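Local coordinates for Cwp19 (Clostridioides difficile, PDB 5OQ3), which probably hydrolyses cell-wall peptidoglycan, this piece of the longer protein being its TIM-barrel glycoside hydrolase domain, at residues Lys62-Asn67 and Lys375-Leu380; Ala247-Asn252 and Ser260-Asn265. All coordinates share one frame; numbering follows the deposited sequence. Where two conformers were deposited one is given.

Interaction 1 (Lys62-Asn67 and Lys375-Leu380)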
ATOM      1  N   LYS A  62      11.470  -3.591 -16.181  1.00 13.11           N
ATOM      2  CA  LYS A  62      11.011  -3.246 -17.508  1.00 14.69           C
ATOM      3  C   LYS A  62      11.211  -4.434 -18.452  1.00 16.11           C
ATOM      4  O   LYS A  62      10.377  -4.726 -19.312  1.00 16.62           O
ATOM      5  CB  LYS A  62      11.690  -1.996 -18.037  1.00 17.15           C
ATOM      6  CG  LYS A  62      11.208  -1.701 -19.430  1.00 22.97           C
ATOM      7  CD  LYS A  62      11.404  -0.313 -19.900  1.00 28.45           C
ATOM      8  CE  LYS A  62      10.631  -0.095 -21.189  1.00 31.43           C
ATOM      9  NZ  LYS A  62      11.133   1.143 -21.827  1.00 36.07           N
ATOM     10  N   SER A  63      12.342  -5.119 -18.280  1.00 14.81           N
ATOM     11  CA  SER A  63      12.679  -6.248 -19.147  1.00 16.87           C
ATOM     12  C   SER A  63      11.678  -7.394 -19.143  1.00 16.49           C
ATOM     13  O   SER A  63      11.647  -8.166 -20.113  1.00 19.19           O
ATOM     14  CB  SER A  63      14.080  -6.814 -18.848  1.00 18.05           C
ATOM     15  OG  SER A  63      14.072  -7.685 -17.718  1.00 19.03           O
ATOM     16  N   VAL A  64      10.868  -7.503 -18.090  1.00 17.43           N
ATOM     17  CA  VAL A  64       9.841  -8.564 -18.016  1.00 16.25           C
ATOM     18  C   VAL A  64       8.439  -8.074 -18.265  1.00 16.16           C
ATOM     19  O   VAL A  64       7.493  -8.839 -18.128  1.00 18.65           O
ATOM     20  CB  VAL A  64       9.913  -9.385 -16.714  1.00 19.55           C
ATOM     21  CG1 VAL A  64      11.332  -9.904 -16.528  1.00 22.53           C
ATOM     22  CG2 VAL A  64       9.441  -8.599 -15.476  1.00 20.56           C
ATOM     23  N   GLY A  65       8.293  -6.790 -18.584  1.00 15.51           N
ATOM     24  CA  GLY A  65       6.985  -6.230 -18.908  1.00 14.34           C
ATOM     25  C   GLY A  65       6.347  -5.341 -17.841  1.00 11.80           C
ATOM     26  O   GLY A  65       5.248  -4.877 -18.015  1.00 12.73           O
ATOM     27  N   ILE A  66       7.020  -5.106 -16.729  1.00 11.21           N
ATOM     28  CA  ILE A  66       6.489  -4.182 -15.724  1.00 10.22           C
ATOM     29  C   ILE A  66       6.425  -2.771 -16.297  1.00  9.69           C
ATOM     30  O   ILE A  66       7.383  -2.266 -16.890  1.00 12.73           O
ATOM     31  CB  ILE A  66       7.311  -4.238 -14.429  1.00 11.14           C
ATOM     32  CG1 ILE A  66       7.294  -5.618 -13.804  1.00 11.73           C
ATOM     33  CG2 ILE A  66       6.881  -3.168 -13.420  1.00 11.30           C
ATOM     34  CD1 ILE A  66       5.930  -6.081 -13.363  1.00 13.15           C
ATOM     35  N   ASN A  67       5.253  -2.148 -16.136  1.00  9.28           N
ATOM     36  CA  ASN A  67       5.000  -0.808 -16.648  1.00  9.36           C
ATOM     37  C   ASN A  67       4.754   0.248 -15.608  1.00  9.10           C
ATOM     38  O   ASN A  67       4.627   1.433 -15.948  1.00 10.35           O
ATOM     39  CB  ASN A  67       3.892  -0.805 -17.715  1.00  9.90           C
ATOM     40  CG  ASN A  67       2.530  -1.269 -17.185  1.00  9.75           C
ATOM     41  OD1 ASN A  67       2.214  -1.123 -16.001  1.00  9.34           O
ATOM     42  ND2 ASN A  67       1.701  -1.847 -18.103  1.00 10.72           N
ATOM     43  N   LYS A 375      11.202 -15.239 -16.476  1.00 18.88           N
ATOM     44  CA  LYS A 375      10.757 -15.962 -17.665  1.00 20.57           C
ATOM     45  C   LYS A 375       9.217 -16.058 -17.738  1.00 19.34           C
ATOM     46  O   LYS A 375       8.631 -15.883 -18.812  1.00 20.60           O
ATOM     47  CB  LYS A 375      11.391 -17.374 -17.667  1.00 23.51           C
ATOM     48  CG  LYS A 375      11.049 -18.243 -18.861  1.00 30.54           C
ATOM     49  CD  LYS A 375      11.942 -19.487 -18.915  1.00 34.45           C
ATOM     50  CE  LYS A 375      11.585 -20.536 -17.870  1.00 41.22           C
ATOM     51  NZ  LYS A 375      10.635 -21.556 -18.409  1.00 51.71           N
ATOM     52  N   ASP A 376       8.578 -16.323 -16.592  1.00 18.85           N
ATOM     53  CA  ASP A 376       7.105 -16.423 -16.537  1.00 19.32           C
ATOM     54  C   ASP A 376       6.432 -15.093 -16.848  1.00 16.88           C
ATOM     55  O   ASP A 376       5.491 -15.048 -17.676  1.00 18.37           O
ATOM     56  CB  ASP A 376       6.651 -16.992 -15.207  1.00 20.87           C
ATOM     57  CG  ASP A 376       6.881 -18.508 -15.107  1.00 21.73           C
ATOM     58  OD1 ASP A 376       7.052 -19.170 -16.136  1.00 26.15           O
ATOM     59  OD2 ASP A 376       6.851 -19.030 -13.997  1.00 26.85           O
ATOM     60  N   LEU A 377       6.926 -14.003 -16.257  1.00 15.14           N
ATOM     61  CA  LEU A 377       6.345 -12.706 -16.563  1.00 14.41           C
ATOM     62  C   LEU A 377       6.597 -12.305 -18.017  1.00 15.43           C
ATOM     63  O   LEU A 377       5.688 -11.793 -18.666  1.00 14.97           O
ATOM     64  CB  LEU A 377       6.807 -11.630 -15.568  1.00 15.70           C
ATOM     65  CG  LEU A 377       5.887 -11.488 -14.338  1.00 16.56           C
ATOM     66  CD1 LEU A 377       5.712 -12.792 -13.595  1.00 17.37           C
ATOM     67  CD2 LEU A 377       6.395 -10.391 -13.415  1.00 18.68           C
ATOM     68  N   LYS A 378       7.796 -12.561 -18.545  1.00 17.77           N
ATOM     69  CA  LYS A 378       8.031 -12.312 -19.975  1.00 20.36           C
ATOM     70  C   LYS A 378       6.999 -13.037 -20.828  1.00 21.77           C
ATOM     71  O   LYS A 378       6.454 -12.465 -21.774  1.00 25.35           O
ATOM     72  CB  LYS A 378       9.436 -12.740 -20.411  1.00 25.22           C
ATOM     73  CG  LYS A 378      10.486 -11.701 -20.106  1.00 31.47           C
ATOM     74  CD  LYS A 378      11.853 -12.088 -20.661  1.00 37.71           C
ATOM     75  CE  LYS A 378      12.961 -11.559 -19.765  1.00 40.75           C
ATOM     76  NZ  LYS A 378      14.311 -12.003 -20.198  1.00 43.73           N
ATOM     77  N   SER A 379       6.712 -14.290 -20.498  1.00 21.87           N
ATOM     78  CA  SER A 379       5.741 -15.049 -21.301  1.00 24.31           C
ATOM     79  C   SER A 379       4.289 -14.482 -21.174  1.00 22.57           C
ATOM     80  O   SER A 379       3.510 -14.515 -22.125  1.00 24.42           O
ATOM     81  CB  SER A 379       5.821 -16.530 -20.973  1.00 28.39           C
ATOM     82  OG  SER A 379       5.307 -16.774 -19.702  1.00 29.50           O
ATOM     83  N   LEU A 380       3.946 -13.916 -20.021  1.00 17.25           N
ATOM     84  CA  LEU A 380       2.642 -13.284 -19.860  1.00 16.16           C
ATOM     85  C   LEU A 380       2.554 -11.949 -20.573  1.00 14.98           C
ATOM     86  O   LEU A 380       1.463 -11.571 -20.993  1.00 16.54           O
ATOM     87  CB  LEU A 380       2.379 -13.057 -18.371  1.00 14.55           C
ATOM     88  CG  LEU A 380       2.168 -14.319 -17.552  1.00 15.19           C
ATOM     89  CD1 LEU A 380       2.222 -14.009 -16.066  1.00 14.98           C
ATOM     90  CD2 LEU A 380       0.853 -14.991 -17.917  1.00 16.30           C
TER
HETATM   91  O   HOH W   1      15.399  -9.978 -17.663  1.00 44.89           O
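Val-64 and Leu-377 meet through their first side-chain carbons, with Val-64 CB 4.0 Å from Leu-377 CB, and this close pairing marks the tight half of the contact. The two methyls of the valine are divided by its chi1 of -53°: CG2 is placed between the backbone N and the carbonyl carbon and lies 4.1 Å from Leu-377 CD2, while CG1 is turned to the lysine next along the helix. Ile-66 extends the apolar patch more loosely, its CD1 reaching Leu-377 CD2 at 4.3 Å. Ile-367 touches all three of these side chains, and Tyr-361 of strand 356-361 touches Ile-66 and Leu-377, so the patch is buried. In the (beta/alpha)8 barrel, the turn leaving helix 47-63, which follows the first strand, packs on helix 371-381, which comes after the last, on the outside of the barrel where its first and last strands are neighbours. Helix 47-63 ends here in a Schellman motif: Gly-65, with phi at 106°, leaves the helical path, and its N bonds to Lys-62 O at 3.0 Å. The outer half is built differently. Lys-378 crosses Val-64 at about a right angle, laying its CE 4.0 Å from Val-64 CG1 and 3.7 Å from Ser-63 O, so its aliphatic part does the packing. Its ammonium end lies on the solvent side, linked to the other segment through water: the water donates to Ser-63 OG at 2.6 Å but is only weakly held by Lys-378 NZ at 3.4 Å. Ser-63 OG is also bonded to Lys-60 O within its own helix.

Interaction 2 (Ala247-Asn252 and Ser260-Asn265)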
ATOM      1  N   ALA A 247      -6.148  -5.876   2.391  1.00  8.21           N
ATOM      2  CA  ALA A 247      -6.047  -7.322   2.531  1.00  8.66           C
ATOM      3  C   ALA A 247      -7.112  -8.015   1.628  1.00  8.81           C
ATOM      4  O   ALA A 247      -8.140  -7.434   1.247  1.00  9.86           O
ATOM      5  CB  ALA A 247      -6.250  -7.709   3.975  1.00 10.68           C
ATOM      6  N   GLY A 248      -6.843  -9.272   1.320  1.00  8.71           N
ATOM      7  CA  GLY A 248      -7.578  -9.980   0.291  1.00 10.00           C
ATOM      8  C   GLY A 248      -8.978 -10.485   0.628  1.00  9.12           C
ATOM      9  O   GLY A 248      -9.731 -10.855  -0.288  1.00 10.53           O
ATOM     10  N   ILE A 249      -9.313 -10.525   1.916  1.00  8.69           N
ATOM     11  CA  ILE A 249     -10.653 -10.875   2.362  1.00  9.23           C
ATOM     12  C   ILE A 249     -11.271  -9.625   3.040  1.00  9.76           C
ATOM     13  O   ILE A 249     -10.694  -9.038   3.967  1.00  9.96           O
ATOM     14  CB  ILE A 249     -10.658 -12.081   3.323  1.00  9.79           C
ATOM     15  CG1 ILE A 249     -10.247 -13.351   2.565  1.00 10.43           C
ATOM     16  CG2 ILE A 249     -12.030 -12.258   3.977  1.00 11.72           C
ATOM     17  CD1 ILE A 249      -9.925 -14.514   3.464  1.00 12.16           C
ATOM     18  N   TRP A 250     -12.457  -9.255   2.564  1.00  9.22           N
ATOM     19  CA  TRP A 250     -13.260  -8.169   3.111  1.00  9.69           C
ATOM     20  C   TRP A 250     -14.127  -8.687   4.276  1.00 10.39           C
ATOM     21  O   TRP A 250     -13.880  -8.319   5.441  1.00 10.12           O
ATOM     22  CB  TRP A 250     -14.093  -7.555   1.993  1.00  9.72           C
ATOM     23  CG  TRP A 250     -15.111  -6.585   2.465  1.00  9.41           C
ATOM     24  CD1 TRP A 250     -14.889  -5.308   2.943  1.00  9.54           C
ATOM     25  CD2 TRP A 250     -16.531  -6.790   2.520  1.00  9.81           C
ATOM     26  NE1 TRP A 250     -16.093  -4.721   3.278  1.00  9.97           N
ATOM     27  CE2 TRP A 250     -17.108  -5.617   3.066  1.00 10.13           C
ATOM     28  CE3 TRP A 250     -17.361  -7.877   2.242  1.00 11.06           C
ATOM     29  CZ2 TRP A 250     -18.478  -5.491   3.294  1.00 10.72           C
ATOM     30  CZ3 TRP A 250     -18.747  -7.712   2.423  1.00  9.84           C
ATOM     31  CH2 TRP A 250     -19.265  -6.555   2.955  1.00 11.54           C
ATOM     32  N   ARG A 251     -15.029  -9.626   3.961  1.00 10.56           N
ATOM     33  CA  ARG A 251     -15.783 -10.364   4.990  1.00 11.23           C
ATOM     34  C   ARG A 251     -15.969 -11.785   4.453  1.00 11.69           C
ATOM     35  O   ARG A 251     -16.229 -11.973   3.265  1.00 13.53           O
ATOM     36  CB  ARG A 251     -17.184  -9.795   5.278  1.00 11.27           C
ATOM     37  CG  ARG A 251     -17.178  -8.386   5.776  1.00 12.12           C
ATOM     38  CD  ARG A 251     -18.551  -7.920   6.202  1.00 13.10           C
ATOM     39  NE  ARG A 251     -18.893  -8.403   7.522  1.00 15.51           N
ATOM     40  CZ  ARG A 251     -20.004  -8.076   8.174  1.00 16.00           C
ATOM     41  NH1 ARG A 251     -20.170  -8.495   9.408  1.00 18.75           N
ATOM     42  NH2 ARG A 251     -20.951  -7.365   7.583  1.00 20.79           N
ATOM     43  N   ASN A 252     -15.889 -12.772   5.349  1.00 12.86           N
ATOM     44  CA  ASN A 252     -16.256 -14.115   5.016  1.00 14.99           C
ATOM     45  C   ASN A 252     -17.798 -14.262   4.921  1.00 15.33           C
ATOM     46  O   ASN A 252     -18.561 -13.555   5.600  1.00 19.04           O
ATOM     47  CB  ASN A 252     -15.711 -15.078   6.062  1.00 14.84           C
ATOM     48  CG  ASN A 252     -14.208 -15.004   6.222  1.00 15.78           C
ATOM     49  OD1 ASN A 252     -13.471 -15.023   5.234  1.00 15.67           O
ATOM     50  ND2 ASN A 252     -13.736 -14.976   7.477  1.00 16.46           N
ATOM     51  N   SER A 260     -17.159 -13.476   0.835  1.00 14.49           N
ATOM     52  CA  SER A 260     -16.476 -14.511   0.063  1.00 14.63           C
ATOM     53  C   SER A 260     -16.492 -15.857   0.760  1.00 17.04           C
ATOM     54  O   SER A 260     -16.580 -15.932   1.985  1.00 17.34           O
ATOM     55  CB  SER A 260     -15.041 -14.042  -0.229  1.00 13.56           C
ATOM     56  OG  SER A 260     -14.359 -13.671   0.968  1.00 13.93           O
ATOM     57  N   ASP A 261     -16.408 -16.922  -0.051  1.00 17.91           N
ATOM     58  CA  ASP A 261     -16.445 -18.289   0.473  1.00 20.26           C
ATOM     59  C   ASP A 261     -15.066 -18.653   0.998  1.00 20.00           C
ATOM     60  O   ASP A 261     -14.316 -19.452   0.404  1.00 22.25           O
ATOM     61  CB  ASP A 261     -16.992 -19.309  -0.536  1.00 24.24           C
ATOM     62  CG  ASP A 261     -17.128 -20.716   0.071  1.00 31.32           C
ATOM     63  OD1 ASP A 261     -17.328 -20.839   1.313  1.00 34.85           O
ATOM     64  OD2 ASP A 261     -17.002 -21.697  -0.694  1.00 39.08           O
ATOM     65  N   THR A 262     -14.756 -18.056   2.147  1.00 18.83           N
ATOM     66  CA  THR A 262     -13.426 -18.072   2.730  1.00 17.37           C
ATOM     67  C   THR A 262     -13.539 -18.131   4.248  1.00 18.47           C
ATOM     68  O   THR A 262     -14.631 -17.963   4.797  1.00 21.11           O
ATOM     69  CB  THR A 262     -12.673 -16.783   2.316  1.00 16.79           C
ATOM     70  OG1 THR A 262     -13.430 -15.604   2.587  1.00 15.43           O
ATOM     71  CG2 THR A 262     -12.335 -16.757   0.818  1.00 16.49           C
ATOM     72  N   SER A 263     -12.412 -18.341   4.919  1.00 17.90           N
ATOM     73  CA  SER A 263     -12.315 -18.293   6.397  1.00 20.73           C
ATOM     74  C   SER A 263     -11.053 -17.495   6.782  1.00 23.67           C
ATOM     75  O   SER A 263     -10.282 -17.117   5.922  1.00 28.45           O
ATOM     76  CB  SER A 263     -12.332 -19.717   6.974  1.00 23.03           C
ATOM     77  OG  SER A 263     -11.172 -20.425   6.585  1.00 28.48           O
ATOM     78  N   GLY A 264     -10.852 -17.180   8.057  1.00 27.90           N
ATOM     79  CA  GLY A 264      -9.700 -16.332   8.442  1.00 25.41           C
ATOM     80  C   GLY A 264      -9.936 -14.825   8.364  1.00 23.00           C
ATOM     81  O   GLY A 264     -11.058 -14.373   8.217  1.00 24.73           O
ATOM     82  N   ASN A 265      -8.846 -14.069   8.411  1.00 22.14           N
ATOM     83  CA  ASN A 265      -8.921 -12.665   8.797  0.58 19.03           C
ATOM     84  C   ASN A 265      -9.625 -11.794   7.772  1.00 15.19           C
ATOM     85  O   ASN A 265      -9.376 -11.881   6.582  1.00 19.10           O
ATOM     86  CB  ASN A 265      -7.534 -12.113   9.164  0.58 20.93           C
ATOM     87  CG  ASN A 265      -7.053 -12.592  10.534  0.58 25.00           C
ATOM     88  OD1 ASN A 265      -7.787 -13.242  11.277  0.58 30.27           O
ATOM     89  ND2 ASN A 265      -5.823 -12.259  10.873  0.58 25.67           N
TER
HETATM   90  O   HOH W   2      -8.295 -10.017   5.079  1.00 17.32           O
HETATM   91  O   HOH W   3     -14.165 -10.825   0.946  1.00 13.73           O
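Asn-252 meets the 260-265 segment with every atom of its side chain. CB starts the contact 3.3 Å from Thr-262 O, and CG lies equally near that carbonyl oxygen. The side chain crosses Thr-262 at about a right angle; chi1 of -58° keeps CG beside the backbone N, and from there the amide divides its two functions. OD1 accepts from Thr-262 OG1 at 2.7 Å, the hydroxyl approaching on a lone pair in the carbonyl plane. ND2 donates to Gly-264 O at 2.8 Å, with an N-H...O angle of 160° and the acceptor 10° out of the amide plane, so the two bonds fix the flip and rotation of the group. The backbones are bridged once, Asn-252 with Ser-260, through the bond from Ser-260 N to Arg-251 O at 3.0 Å. Ile-249 supplies the apolar share, its CD1 meeting Thr-262 CB tip to tip at 3.7 Å, while its CB packs 3.5 Å from Asn-265 O. One water donates to both Ile-249 O and Asn-265 O, spanning the two segments where their backbones stand farther apart. Both segments belong to the long loop between strand 241-244 and helix 267-270, on the C-terminal side of the barrel strands, the side where TIM-barrel enzymes carry their active sites. Asn-252 N is hydrogen-bonded to the carboxylate of Glu-266 (OE2), and Leu-305 of helix 302-313 touches Ser-260 and Thr-262. With no regular secondary structure in either segment, the loop's shape probably owes much to directional bonds, among them those of a buried amide that donates and accepts at once.

Centres about 30 Å apart and nearest atoms about 19 Å apart, the two contacts share no element of the fold, although interaction 2 is nested between the segments of interaction 1. Interaction 1 joins parts 308 residues apart, from the beginning and end of the barrel; it is a buried, mainly apolar contact with an exposed lysine and serine at its edge. Interaction 2, only partly buried, pins together two pieces of one loop, 8 residues apart, and uses three direct hydrogen bonds where interaction 1 has none. It buries more surface, 349 against 236 Å². The turn-on-helix contact is made mostly by apolar side chains, the irregular loop by polar groups, those of Asn-252 and Ser-260 in buried residues.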